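Local coordinates for subtilisin-like protein (Prochloron didemni, PDB 3ZXY), which is the protease domain of PatA, probably a subtilase-family serine endopeptidase that takes part in patellamide processing, at residues A[96-101]-A[131-136]; A[105-110]-A[223-228]; A[124-129]-A[152-157]; A[160-165]-A[243-248]; A[186-191]-A[215-220]. The protein carries 1 engineered substitution. All blocks are in the same frame, centred on the assembly; numbering follows the deposited sequence.

Interaction 1: residues A[96-101]-A[131-136]; sequences RGIERA and SLCRQN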
# COMPACT_ATOMS: atom_id res chain seq x y z
N ARG A 96 6.04 14.15 6.73
CA ARG A 96 4.92 15.07 6.87
C ARG A 96 3.60 14.43 6.43
O ARG A 96 2.57 14.60 7.08
CB ARG A 96 5.18 16.34 6.06
CG ARG A 96 4.12 17.41 6.26
CD ARG A 96 4.37 18.67 5.44
NE ARG A 96 5.70 19.26 5.66
CZ ARG A 96 6.75 19.13 4.85
NH1 ARG A 96 6.67 18.43 3.72
NH2 ARG A 96 7.90 19.72 5.16
N GLY A 97 3.64 13.69 5.32
CA GLY A 97 2.45 13.02 4.83
C GLY A 97 1.99 11.94 5.78
O GLY A 97 0.79 11.73 5.97
N ILE A 98 2.94 11.20 6.34
CA ILE A 98 2.63 10.14 7.29
C ILE A 98 1.93 10.74 8.53
O ILE A 98 0.89 10.25 8.96
CB ILE A 98 3.89 9.36 7.70
CG1 ILE A 98 4.38 8.50 6.53
CG2 ILE A 98 3.62 8.50 8.93
CD1 ILE A 98 5.77 7.92 6.72
N GLU A 99 2.48 11.81 9.07
CA GLU A 99 1.85 12.45 10.24
C GLU A 99 0.44 12.96 9.89
O GLU A 99 -0.49 12.85 10.70
CB GLU A 99 2.80 13.53 10.82
CG GLU A 99 4.10 12.87 11.25
CD GLU A 99 5.07 13.69 12.07
OE1 GLU A 99 4.77 14.84 12.45
OE2 GLU A 99 6.17 13.12 12.35
N ARG A 100 0.26 13.51 8.68
CA ARG A 100 -1.06 13.98 8.22
C ARG A 100 -2.06 12.83 8.26
O ARG A 100 -3.18 12.96 8.74
CB ARG A 100 -0.95 14.53 6.78
CG ARG A 100 -2.18 15.24 6.24
CD ARG A 100 -2.27 16.68 6.73
NE ARG A 100 -3.18 17.50 5.91
CZ ARG A 100 -4.47 17.72 6.15
NH1 ARG A 100 -5.09 17.21 7.21
NH2 ARG A 100 -5.16 18.49 5.31
N ALA A 101 -1.63 11.68 7.75
CA ALA A 101 -2.49 10.51 7.69
C ALA A 101 -2.82 9.96 9.06
O ALA A 101 -3.97 9.65 9.34
CB ALA A 101 -1.85 9.41 6.84
N SER A 131 7.83 5.56 13.72
CA SER A 131 7.63 5.27 15.14
C SER A 131 6.24 5.71 15.60
O SER A 131 5.59 5.00 16.38
CB SER A 131 8.73 5.94 15.98
OG SER A 131 8.52 5.71 17.36
N LEU A 132 5.78 6.86 15.12
CA LEU A 132 4.44 7.37 15.44
C LEU A 132 3.37 6.37 14.98
O LEU A 132 2.40 6.11 15.70
CB LEU A 132 4.20 8.73 14.77
CG LEU A 132 2.82 9.38 14.95
CD1 LEU A 132 2.66 9.85 16.39
CD2 LEU A 132 2.61 10.53 13.98
N CYS A 133 3.53 5.82 13.77
CA CYS A 133 2.62 4.79 13.30
C CYS A 133 2.63 3.59 14.23
O CYS A 133 1.57 3.05 14.58
CB CYS A 133 3.00 4.32 11.90
SG CYS A 133 2.73 5.59 10.65
N ARG A 134 3.82 3.16 14.63
CA ARG A 134 3.96 1.98 15.48
C ARG A 134 3.29 2.22 16.83
O ARG A 134 2.57 1.35 17.35
CB ARG A 134 5.44 1.61 15.64
CG ARG A 134 5.70 0.28 16.33
CD ARG A 134 7.20 0.04 16.50
NE ARG A 134 7.85 1.22 17.09
CZ ARG A 134 7.80 1.58 18.38
NH1 ARG A 134 7.15 0.85 19.29
NH2 ARG A 134 8.42 2.69 18.77
N GLN A 135 3.48 3.41 17.39
CA GLN A 135 2.89 3.75 18.69
C GLN A 135 1.35 3.90 18.65
O GLN A 135 0.69 3.67 19.67
CB GLN A 135 3.54 5.00 19.25
CG GLN A 135 5.01 4.79 19.56
CD GLN A 135 5.71 6.08 19.93
OE1 GLN A 135 6.06 6.88 19.05
NE2 GLN A 135 5.91 6.29 21.22
N ASN A 136 0.80 4.26 17.49
CA ASN A 136 -0.65 4.44 17.31
C ASN A 136 -1.34 3.26 16.63
O ASN A 136 -2.54 3.33 16.31
CB ASN A 136 -0.92 5.71 16.51
CG ASN A 136 -0.79 6.96 17.36
OD1 ASN A 136 -1.76 7.41 17.99
ND2 ASN A 136 0.41 7.50 17.42

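Interaction 2: residues A[105-110]-A[223-228]; sequences GAHIIN and LLLSEQ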
# COMPACT_ATOMS: atom_id res chain seq x y z
N GLY A 105 -6.68 9.82 11.27
CA GLY A 105 -7.27 8.55 11.69
C GLY A 105 -7.08 7.37 10.75
O GLY A 105 -7.88 6.42 10.79
N ALA A 106 -6.03 7.40 9.93
CA ALA A 106 -5.73 6.27 9.06
C ALA A 106 -5.47 5.01 9.88
O ALA A 106 -4.81 5.07 10.92
CB ALA A 106 -4.50 6.56 8.19
N HIS A 107 -5.98 3.88 9.40
CA HIS A 107 -5.60 2.56 9.91
C HIS A 107 -4.43 1.99 9.14
O HIS A 107 -3.60 1.26 9.69
CB HIS A 107 -6.76 1.57 9.80
CG HIS A 107 -7.91 1.91 10.67
ND1 HIS A 107 -8.99 2.57 10.22
CD2 HIS A 107 -8.14 1.64 12.01
CE1 HIS A 107 -9.86 2.75 11.22
NE2 HIS A 107 -9.35 2.18 12.33
N ILE A 108 -4.39 2.28 7.84
CA ILE A 108 -3.39 1.78 6.91
C ILE A 108 -2.90 2.98 6.11
O ILE A 108 -3.70 3.84 5.73
CB ILE A 108 -3.98 0.73 5.94
CG1 ILE A 108 -4.37 -0.54 6.70
CG2 ILE A 108 -3.01 0.39 4.80
CD1 ILE A 108 -5.42 -1.35 5.97
N ILE A 109 -1.59 3.03 5.91
CA ILE A 109 -0.94 4.07 5.09
C ILE A 109 -0.19 3.34 3.98
O ILE A 109 0.75 2.60 4.24
CB ILE A 109 0.01 4.94 5.94
CG1 ILE A 109 -0.78 5.69 7.01
CG2 ILE A 109 0.77 5.95 5.05
CD1 ILE A 109 0.08 6.50 7.97
N ASN A 110 -0.64 3.53 2.75
CA ASN A 110 0.01 2.95 1.57
C ASN A 110 1.06 3.92 1.05
O ASN A 110 0.73 5.05 0.71
CB ASN A 110 -1.04 2.70 0.48
CG ASN A 110 -0.48 2.00 -0.76
OD1 ASN A 110 -0.62 0.78 -0.90
ND2 ASN A 110 0.19 2.75 -1.65
N LEU A 223 -9.44 -5.17 4.04
CA LEU A 223 -10.48 -6.19 4.14
C LEU A 223 -10.35 -7.01 5.43
O LEU A 223 -11.36 -7.35 6.03
CB LEU A 223 -10.48 -7.11 2.92
CG LEU A 223 -10.82 -6.42 1.60
CD1 LEU A 223 -10.77 -7.46 0.49
CD2 LEU A 223 -12.20 -5.75 1.64
N LEU A 224 -9.12 -7.30 5.85
CA LEU A 224 -8.93 -8.02 7.11
C LEU A 224 -9.36 -7.17 8.31
O LEU A 224 -10.01 -7.67 9.23
CB LEU A 224 -7.48 -8.51 7.23
CG LEU A 224 -7.12 -9.65 6.28
CD1 LEU A 224 -5.60 -9.76 6.16
CD2 LEU A 224 -7.73 -10.97 6.75
N LEU A 225 -9.01 -5.89 8.32
CA LEU A 225 -9.53 -4.98 9.35
C LEU A 225 -11.05 -4.91 9.33
O LEU A 225 -11.69 -4.86 10.37
CB LEU A 225 -8.94 -3.58 9.18
CG LEU A 225 -7.46 -3.41 9.44
CD1 LEU A 225 -7.02 -2.02 8.98
CD2 LEU A 225 -7.16 -3.62 10.91
N SER A 226 -11.63 -4.88 8.14
CA SER A 226 -13.08 -4.82 8.00
C SER A 226 -13.71 -6.07 8.61
O SER A 226 -14.76 -6.00 9.27
CB SER A 226 -13.45 -4.66 6.54
OG SER A 226 -12.98 -3.41 6.04
N GLU A 227 -13.06 -7.21 8.41
CA GLU A 227 -13.52 -8.44 9.03
C GLU A 227 -13.44 -8.39 10.55
O GLU A 227 -14.33 -8.88 11.24
CB GLU A 227 -12.72 -9.63 8.48
CG GLU A 227 -13.45 -10.95 8.64
CD GLU A 227 -14.72 -11.03 7.81
OE1 GLU A 227 -14.79 -10.38 6.72
OE2 GLU A 227 -15.66 -11.73 8.22
N GLN A 228 -12.38 -7.81 11.10
CA GLN A 228 -12.29 -7.64 12.53
C GLN A 228 -13.48 -6.85 13.06
O GLN A 228 -14.09 -7.24 14.05
CB GLN A 228 -10.97 -6.97 12.94
CG GLN A 228 -9.75 -7.86 12.75
CD GLN A 228 -8.44 -7.16 13.04
OE1 GLN A 228 -8.31 -5.96 12.88
NE2 GLN A 228 -7.42 -7.94 13.42

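Interaction 3: residues A[124-129]-A[152-157]; sequences GWLENA and LHVPAA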
# COMPACT_ATOMS: atom_id res chain seq x y z
N GLY A 124 16.09 11.04 10.48
CA GLY A 124 15.41 11.01 11.76
C GLY A 124 13.94 11.39 11.68
O GLY A 124 13.13 10.84 12.42
N TRP A 125 13.59 12.31 10.79
CA TRP A 125 12.19 12.73 10.65
C TRP A 125 11.34 11.57 10.21
O TRP A 125 10.20 11.41 10.69
CB TRP A 125 12.01 13.84 9.62
CG TRP A 125 12.74 15.12 9.89
CD1 TRP A 125 13.84 15.62 9.21
CD2 TRP A 125 12.42 16.12 10.92
NE1 TRP A 125 14.22 16.83 9.73
CE2 TRP A 125 13.41 17.19 10.76
CE3 TRP A 125 11.46 16.24 11.91
CZ2 TRP A 125 13.42 18.31 11.57
CZ3 TRP A 125 11.47 17.38 12.73
CH2 TRP A 125 12.43 18.39 12.56
N LEU A 126 11.86 10.78 9.27
CA LEU A 126 11.11 9.64 8.75
C LEU A 126 11.06 8.53 9.80
O LEU A 126 10.01 7.92 9.98
CB LEU A 126 11.70 9.12 7.42
CG LEU A 126 10.95 7.95 6.78
CD1 LEU A 126 9.47 8.29 6.54
CD2 LEU A 126 11.61 7.58 5.47
N GLU A 127 12.17 8.28 10.50
CA GLU A 127 12.19 7.30 11.58
C GLU A 127 11.11 7.64 12.61
O GLU A 127 10.38 6.76 13.07
CB GLU A 127 13.55 7.26 12.26
CG GLU A 127 14.63 6.56 11.44
CD GLU A 127 15.98 6.55 12.15
OE1 GLU A 127 16.29 7.49 12.90
OE2 GLU A 127 16.74 5.58 11.92
N ASN A 128 11.00 8.92 12.94
CA ASN A 128 10.05 9.37 13.94
C ASN A 128 8.61 9.20 13.48
O ASN A 128 7.74 8.84 14.26
CB ASN A 128 10.29 10.85 14.28
CG ASN A 128 11.53 11.07 15.14
OD1 ASN A 128 12.19 10.12 15.57
ND2 ASN A 128 11.85 12.33 15.39
N ALA A 129 8.36 9.45 12.19
CA ALA A 129 7.01 9.31 11.66
C ALA A 129 6.60 7.84 11.65
O ALA A 129 5.46 7.50 11.94
CB ALA A 129 6.91 9.91 10.27
N LEU A 152 17.72 -2.56 0.21
CA LEU A 152 16.54 -2.09 0.94
C LEU A 152 16.19 -0.65 0.58
O LEU A 152 17.09 0.20 0.49
CB LEU A 152 16.86 -2.14 2.43
CG LEU A 152 17.25 -3.49 3.04
CD1 LEU A 152 17.82 -3.33 4.46
CD2 LEU A 152 16.04 -4.43 3.01
N HIS A 153 14.89 -0.38 0.47
CA HIS A 153 14.35 0.98 0.42
C HIS A 153 13.77 1.29 1.78
O HIS A 153 13.32 0.40 2.51
CB HIS A 153 13.23 1.11 -0.61
CG HIS A 153 13.69 1.22 -2.04
ND1 HIS A 153 12.97 1.88 -2.98
CD2 HIS A 153 14.81 0.73 -2.67
CE1 HIS A 153 13.60 1.79 -4.16
NE2 HIS A 153 14.75 1.13 -3.98
N VAL A 154 13.76 2.58 2.11
CA VAL A 154 12.97 3.12 3.19
C VAL A 154 11.82 3.92 2.59
O VAL A 154 11.98 4.59 1.55
CB VAL A 154 13.83 3.98 4.16
CG1 VAL A 154 14.87 3.10 4.84
CG2 VAL A 154 14.50 5.17 3.46
N PRO A 155 10.64 3.86 3.21
CA PRO A 155 10.33 3.27 4.52
C PRO A 155 10.10 1.76 4.60
O PRO A 155 9.89 1.25 5.70
CB PRO A 155 9.06 4.01 4.92
CG PRO A 155 8.38 4.30 3.65
CD PRO A 155 9.50 4.64 2.70
N ALA A 156 10.12 1.06 3.48
CA ALA A 156 9.84 -0.38 3.49
C ALA A 156 10.64 -1.17 4.53
O ALA A 156 10.11 -2.13 5.09
CB ALA A 156 10.05 -0.97 2.12
N ALA A 157 11.90 -0.81 4.77
CA ALA A 157 12.79 -1.52 5.68
C ALA A 157 12.66 -1.13 7.17
O ALA A 157 13.36 -1.68 8.03
CB ALA A 157 14.25 -1.36 5.23

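Interaction 4: residues A[160-165]-A[243-248]; sequences AVLAVG and LLLQSA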
# COMPACT_ATOMS: atom_id res chain seq x y z
N ALA A 160 8.31 -2.31 11.98
CA ALA A 160 6.86 -2.56 11.97
C ALA A 160 6.17 -2.27 10.64
O ALA A 160 4.94 -2.33 10.56
CB ALA A 160 6.16 -1.84 13.11
N VAL A 161 6.94 -1.95 9.61
CA VAL A 161 6.41 -1.75 8.27
C VAL A 161 6.18 -3.10 7.62
O VAL A 161 6.85 -4.09 7.95
CB VAL A 161 7.37 -0.87 7.45
CG1 VAL A 161 6.88 -0.69 6.01
CG2 VAL A 161 7.48 0.50 8.16
N LEU A 162 5.20 -3.16 6.75
CA LEU A 162 4.99 -4.31 5.87
C LEU A 162 5.52 -3.94 4.49
O LEU A 162 4.95 -3.07 3.81
CB LEU A 162 3.51 -4.68 5.80
CG LEU A 162 3.12 -5.88 4.94
CD1 LEU A 162 3.96 -7.10 5.28
CD2 LEU A 162 1.63 -6.17 5.10
N ALA A 163 6.64 -4.54 4.10
CA ALA A 163 7.26 -4.31 2.81
C ALA A 163 6.63 -5.22 1.77
O ALA A 163 6.25 -6.37 2.07
CB ALA A 163 8.76 -4.59 2.91
N VAL A 164 6.51 -4.73 0.54
CA VAL A 164 5.84 -5.49 -0.50
C VAL A 164 6.71 -5.57 -1.75
O VAL A 164 7.06 -4.54 -2.35
CB VAL A 164 4.46 -4.92 -0.86
CG1 VAL A 164 3.76 -5.78 -1.91
CG2 VAL A 164 3.58 -4.74 0.39
N GLY A 165 7.06 -6.79 -2.12
CA GLY A 165 7.71 -7.08 -3.40
C GLY A 165 6.71 -7.58 -4.43
O GLY A 165 5.54 -7.79 -4.11
N LEU A 243 -0.79 -11.47 10.66
CA LEU A 243 -1.57 -12.49 9.94
C LEU A 243 -1.11 -12.67 8.50
O LEU A 243 -1.00 -13.78 8.00
CB LEU A 243 -3.07 -12.16 9.96
CG LEU A 243 -3.76 -12.25 11.32
CD1 LEU A 243 -5.08 -11.48 11.26
CD2 LEU A 243 -4.00 -13.70 11.69
N LEU A 244 -0.84 -11.55 7.83
CA LEU A 244 -0.37 -11.60 6.45
C LEU A 244 0.99 -12.25 6.36
O LEU A 244 1.26 -13.05 5.44
CB LEU A 244 -0.36 -10.18 5.86
CG LEU A 244 -1.74 -9.63 5.52
CD1 LEU A 244 -1.71 -8.11 5.27
CD2 LEU A 244 -2.33 -10.38 4.32
N LEU A 245 1.89 -11.91 7.27
CA LEU A 245 3.21 -12.51 7.29
C LEU A 245 3.17 -14.00 7.65
O LEU A 245 3.86 -14.81 7.04
CB LEU A 245 4.15 -11.75 8.24
CG LEU A 245 4.53 -10.34 7.80
CD1 LEU A 245 5.24 -9.65 8.96
CD2 LEU A 245 5.43 -10.37 6.57
N GLN A 246 2.34 -14.37 8.62
CA GLN A 246 2.28 -15.77 9.06
C GLN A 246 1.69 -16.70 8.02
O GLN A 246 2.15 -17.84 7.87
CB GLN A 246 1.48 -15.89 10.34
CG GLN A 246 1.46 -17.32 10.85
CD GLN A 246 1.23 -17.42 12.33
OE1 GLN A 246 0.31 -18.12 12.77
NE2 GLN A 246 2.09 -16.78 13.12
N SER A 247 0.70 -16.21 7.30
CA SER A 247 0.00 -17.00 6.29
C SER A 247 0.70 -16.99 4.93
O SER A 247 0.34 -17.78 4.06
CB SER A 247 -1.45 -16.54 6.15
OG SER A 247 -1.54 -15.19 5.73
N ALA A 248 1.73 -16.18 4.76
CA ALA A 248 2.42 -16.12 3.47
C ALA A 248 2.96 -17.50 3.07
O ALA A 248 3.44 -18.29 3.90
CB ALA A 248 3.56 -15.10 3.54

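Interaction 5: residues A[186-191]-A[215-220]; sequences QGILAP and PIVSGV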
# COMPACT_ATOMS: atom_id res chain seq x y z
N GLN A 186 9.97 -9.03 7.10
CA GLN A 186 8.78 -8.18 7.05
C GLN A 186 8.25 -7.88 5.66
O GLN A 186 7.41 -6.99 5.49
CB GLN A 186 9.00 -6.89 7.84
CG GLN A 186 9.97 -5.90 7.23
CD GLN A 186 10.25 -4.73 8.16
OE1 GLN A 186 10.48 -4.94 9.36
NE2 GLN A 186 10.26 -3.53 7.63
N GLY A 187 8.71 -8.63 4.66
CA GLY A 187 8.25 -8.43 3.30
C GLY A 187 7.44 -9.61 2.79
O GLY A 187 7.69 -10.75 3.15
N ILE A 188 6.46 -9.30 1.95
CA ILE A 188 5.70 -10.32 1.26
C ILE A 188 5.61 -9.98 -0.22
O ILE A 188 5.69 -8.82 -0.59
CB ILE A 188 4.28 -10.54 1.87
CG1 ILE A 188 3.44 -9.29 1.81
CG2 ILE A 188 4.42 -11.14 3.27
CD1 ILE A 188 2.00 -9.64 2.21
N LEU A 189 5.45 -11.01 -1.03
CA LEU A 189 5.27 -10.82 -2.47
C LEU A 189 3.79 -10.71 -2.81
O LEU A 189 2.97 -11.52 -2.35
CB LEU A 189 5.87 -11.98 -3.27
CG LEU A 189 7.38 -12.21 -3.18
CD1 LEU A 189 7.76 -13.47 -3.96
CD2 LEU A 189 8.15 -10.99 -3.71
N ALA A 190 3.45 -9.76 -3.66
CA ALA A 190 2.09 -9.64 -4.15
C ALA A 190 2.14 -9.45 -5.66
O ALA A 190 3.20 -9.15 -6.22
CB ALA A 190 1.34 -8.50 -3.46
N PRO A 191 1.01 -9.65 -6.36
CA PRO A 191 1.05 -9.53 -7.81
C PRO A 191 1.53 -8.16 -8.23
O PRO A 191 1.03 -7.15 -7.71
CB PRO A 191 -0.42 -9.75 -8.21
CG PRO A 191 -0.96 -10.59 -7.13
CD PRO A 191 -0.30 -10.12 -5.87
N PRO A 215 -0.42 -1.58 -3.19
CA PRO A 215 -1.84 -1.34 -2.91
C PRO A 215 -2.70 -2.58 -2.88
O PRO A 215 -3.77 -2.57 -2.26
CB PRO A 215 -2.27 -0.35 -4.00
CG PRO A 215 -1.26 -0.52 -5.07
CD PRO A 215 0.02 -0.82 -4.37
N ILE A 216 -2.27 -3.66 -3.53
CA ILE A 216 -2.99 -4.92 -3.43
C ILE A 216 -2.93 -5.38 -1.98
O ILE A 216 -3.94 -5.78 -1.38
CB ILE A 216 -2.44 -5.98 -4.39
CG1 ILE A 216 -2.71 -5.54 -5.84
CG2 ILE A 216 -3.12 -7.33 -4.11
CD1 ILE A 216 -2.13 -6.44 -6.89
N VAL A 217 -1.74 -5.34 -1.39
CA VAL A 217 -1.59 -5.70 0.03
C VAL A 217 -2.34 -4.73 0.94
O VAL A 217 -3.01 -5.16 1.88
CB VAL A 217 -0.10 -5.82 0.42
CG1 VAL A 217 0.07 -6.02 1.92
CG2 VAL A 217 0.58 -6.93 -0.39
N SER A 218 -2.28 -3.42 0.68
CA SER A 218 -3.02 -2.46 1.49
C SER A 218 -4.52 -2.75 1.44
O SER A 218 -5.21 -2.70 2.46
CB SER A 218 -2.76 -1.06 1.00
OG SER A 218 -1.41 -0.72 1.28
N GLY A 219 -5.01 -3.06 0.24
CA GLY A 219 -6.43 -3.42 0.07
C GLY A 219 -6.83 -4.65 0.85
O GLY A 219 -7.87 -4.66 1.56
N VAL A 220 -6.01 -5.71 0.75
CA VAL A 220 -6.28 -6.93 1.50
C VAL A 220 -6.24 -6.66 3.01
O VAL A 220 -7.10 -7.15 3.77
CB VAL A 220 -5.33 -8.07 1.09
CG1 VAL A 220 -5.48 -9.25 2.04
CG2 VAL A 220 -5.60 -8.47 -0.36

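Interaction 1: residues A[96-101]-A[131-136]
Leu132 O, on a residue that also meets Glu99 across the contact, is gripped twice from the end of its own helix. Asn136 N and Asn136 ND2 each lie 3.0 Å from Leu132 O, and they come to it from opposite faces of the carbonyl plane. The side-chain bond is nearly straight (N-H...O 169°), and asparagine suits the place, since its short amide folds back onto the last turn just where the chain leaves helical angles. Helices 91-103 and 124-135 lie side by side on one face of the central parallel sheet, part of the alpha/beta/alpha subtilisin fold.

Two pairs of side chains join the segments. On the outer side Leu132 points at the other helix, its CG anti to the backbone N (chi1 178°), and crosses Glu99 at about a right angle: Leu132 CD2 rests 3.9 Å from Glu99 CG. A glutamate fits this partly exposed flank because its methylenes can pack while the extended chain carries the carboxylate onward. Deeper in, Ile98 faces the second helix and also touches Leu15 and Ile111 of the sheet, a place for a branched apolar residue. Cys133 is small enough to lie between helix and sheet, where its sulfur also meets Ile109. The closest approach is made by the branch methyl of the isoleucine, Ile98 CG2, which lies 3.5 Å from Cys133 SG.

Interaction 2: residues A[105-110]-A[223-228]
Leu225 reaches from its helix with one methyl, and that methyl does all the touching. Leu225 CD1 lies 3.5 Å from Ile108 CD1, tighter than usual for two carbons, and 3.8 Å from Ile108 CG1, while the two side chains slide past each other in opposite directions. The same methyl comes within 3.7 Å of His107 CB and approaches the imidazole ring obliquely. Leu225 CG and Ile108 CG1 both stand beside their backbone N and anti to the carbonyl carbon (chi1 -67° each), which brings the two methyls together.

These residues join the start of strand 108-111 to helix 210-230, the long helix of the subtilisin fold that carries the nucleophile position, here the engineered Ala211, near its beginning. A leucine suits position 225, where it is held between the strand and Val240 of helix 237-247; Ile108 also meets Ala221 and Ala222, whose small side chains let it come close.

Further out, His107 ND1 is hydrogen-bonded to the backbone N of Arg11, tying the polar end of the histidine to the entry of strand 11-16. Before it, Gly105 ends helix 91-103 in a Schellman motif, where its positive phi (83°) calls for glycine, and its carbonyl O accepts a hydrogen bond from Arg11 NE.

Interaction 3: residues A[124-129]-A[152-157]
Leu126 points from the first turn of helix 124-135 at the bend Val154-Pro155 and meets it with a single methyl. Leu126 CD2 lies 4.3 Å from Val154 CG2 and 4.4 Å from Pro155 CB, so the methyl bridges two neighbouring residues at a relaxed van der Waals distance. The torsion explains the reach: CG stands anti to the backbone N (chi1 -178°), extending the leucine away from its helix.

The tighter part is the bend itself. The peptide bond before Pro155 is cis, as at the equivalent proline of subtilisins, and brings the two alpha carbons near enough for the valine methyl and the proline ring to face the same leucine. Proline suits the position because it accepts a cis peptide far more readily than other residues. The turn is pinned by Ala157 N, which gives a hydrogen bond of 2.9 Å to His153 O. On the other branch of the leucine the packing is also firmer, where Leu126 CD1 packs on Ile98 of helix 91-103.

The outward face of the helix is the loose side. Glu127 and Asn128 are exposed, as suits polar residues, and Trp125, also exposed, lies against Leu92 of helix 91-103.

Leu126 is thus buried, set among Gln91 and Ile98 of helix 91-103 and Leu158 in the loop beyond the bend. On the far side of the bend from Leu158 in the chain, strand 152-154 pairs antiparallel with strand 115-117 through backbone bonds of Leu152 with Thr117 and of Val154 with Glu115.

Interaction 4: residues A[160-165]-A[243-248]
Strand 162-167 of the central parallel sheet is covered in part by helix 237-247, and Leu162 is the residue through which this pair of elements of the subtilisin fold meets. With CG anti to the backbone N (chi1 -179°), the forked end is carried toward the helix and each prong finds its own leucine. Leu162 CD2 lies 3.9 Å from Leu244 CD1, and these two side chains cross at about a right angle. The other prong, Leu162 CD1, is 3.8 Å from Leu245 CD2 and 4.1 Å from Leu245 CG, with the two side chains sliding past each other in opposite directions. Leu244 points toward the strand, whereas Leu245 leaves its helix more to the flank and turns its tip inward, where it also meets Ile188 of the next strand.

Behind the leucines the helix ends in a doubly used carbonyl. Ser247 OG donates to Leu243 O at 2.7 Å and Ser247 N at 3.0 Å, from opposite faces of the carbonyl plane. A serine suits this buried last turn because its hydroxyl can be satisfied by its own helix. At the entry to the strand, Arg241 NE and Gln238 NE2 are hydrogen-bonded to the carbonyls of Val161 and Ala160 respectively, so polar anchors flank the apolar contact.

Between the segments themselves only methyl and methine groups meet, at ordinary van der Waals distances. The attraction is therefore nonpolar and lacks the directionality of a hydrogen bond; the fit of branched side chains, with the polar anchors beside it, probably helps set how helix and strand lie together.

Interaction 5: residues A[186-191]-A[215-220]
Val217 sends both of its methyls from helix 210-230 onto strand 187-191. From CB, which points at the strand, the branch CG1 stands anti to the backbone N (chi1 173°) and lies 4.1 Å from Ile188 CD1. The other branch settles between two strand residues: Val217 CG2 is 3.5 Å from Ala190 CB and 4.0 Å from Ile188 CD1. Alanine and isoleucine suit these alternate positions, which both face the helix, because the short methyl of Ala190 lets the helix come close while Ile188 reaches over to it. To do so Ile188 holds CG1 in the crowded position between its backbone N and carbonyl carbon (chi1 61°).

One residue earlier, Ile216 CD1 lies 4.0 Å from Pro191 CB and 3.3 Å from Pro191 O. Strand and helix segments cross at 100°, with their axes 8.4 Å apart at closest approach, so the helix passes over the end strand of the sheet and can touch it along only a short length.

Pro215, which follows the nucleophile position at the engineered Ala211 by one turn, fits the proline of the Gly-Thr-Ser-x-Ala-x-Pro signature of subtilases. The helix kinks there, and a proline, having no N-H to give to the preceding turn, suits the kink.

The contact is apolar but for one atom. Pro191 O is buried by it, with no polar partner in the model, and faces a methyl instead; some cost in lost hydrogen bonding is probably paid there, against the nonpolar packing of Val217 and Ile216.

In the fold
All five contacts belong to one subtilase domain built round a parallel sheet. Interactions 2, 4 and 5 bring helices 210-230 and 237-247 onto one face of it, and interaction 1 belongs to the other face. Interactions 4 and 5, centres 7 Å apart, use adjoining strands, joined by bonds from Gly165 N to Ile188 O and Ala190 N to Gly165 O. Interactions 1 and 3, about 11 Å apart between centres, share helix 124-135. Along the chain, interactions 3 and 5 are nested within the loop closed by interaction 2. Asn110 OD1, hydrogen-bonded to Ser218 OG, links interactions 2 and 5, tying the nucleophile-bearing helix to the middle of the sheet.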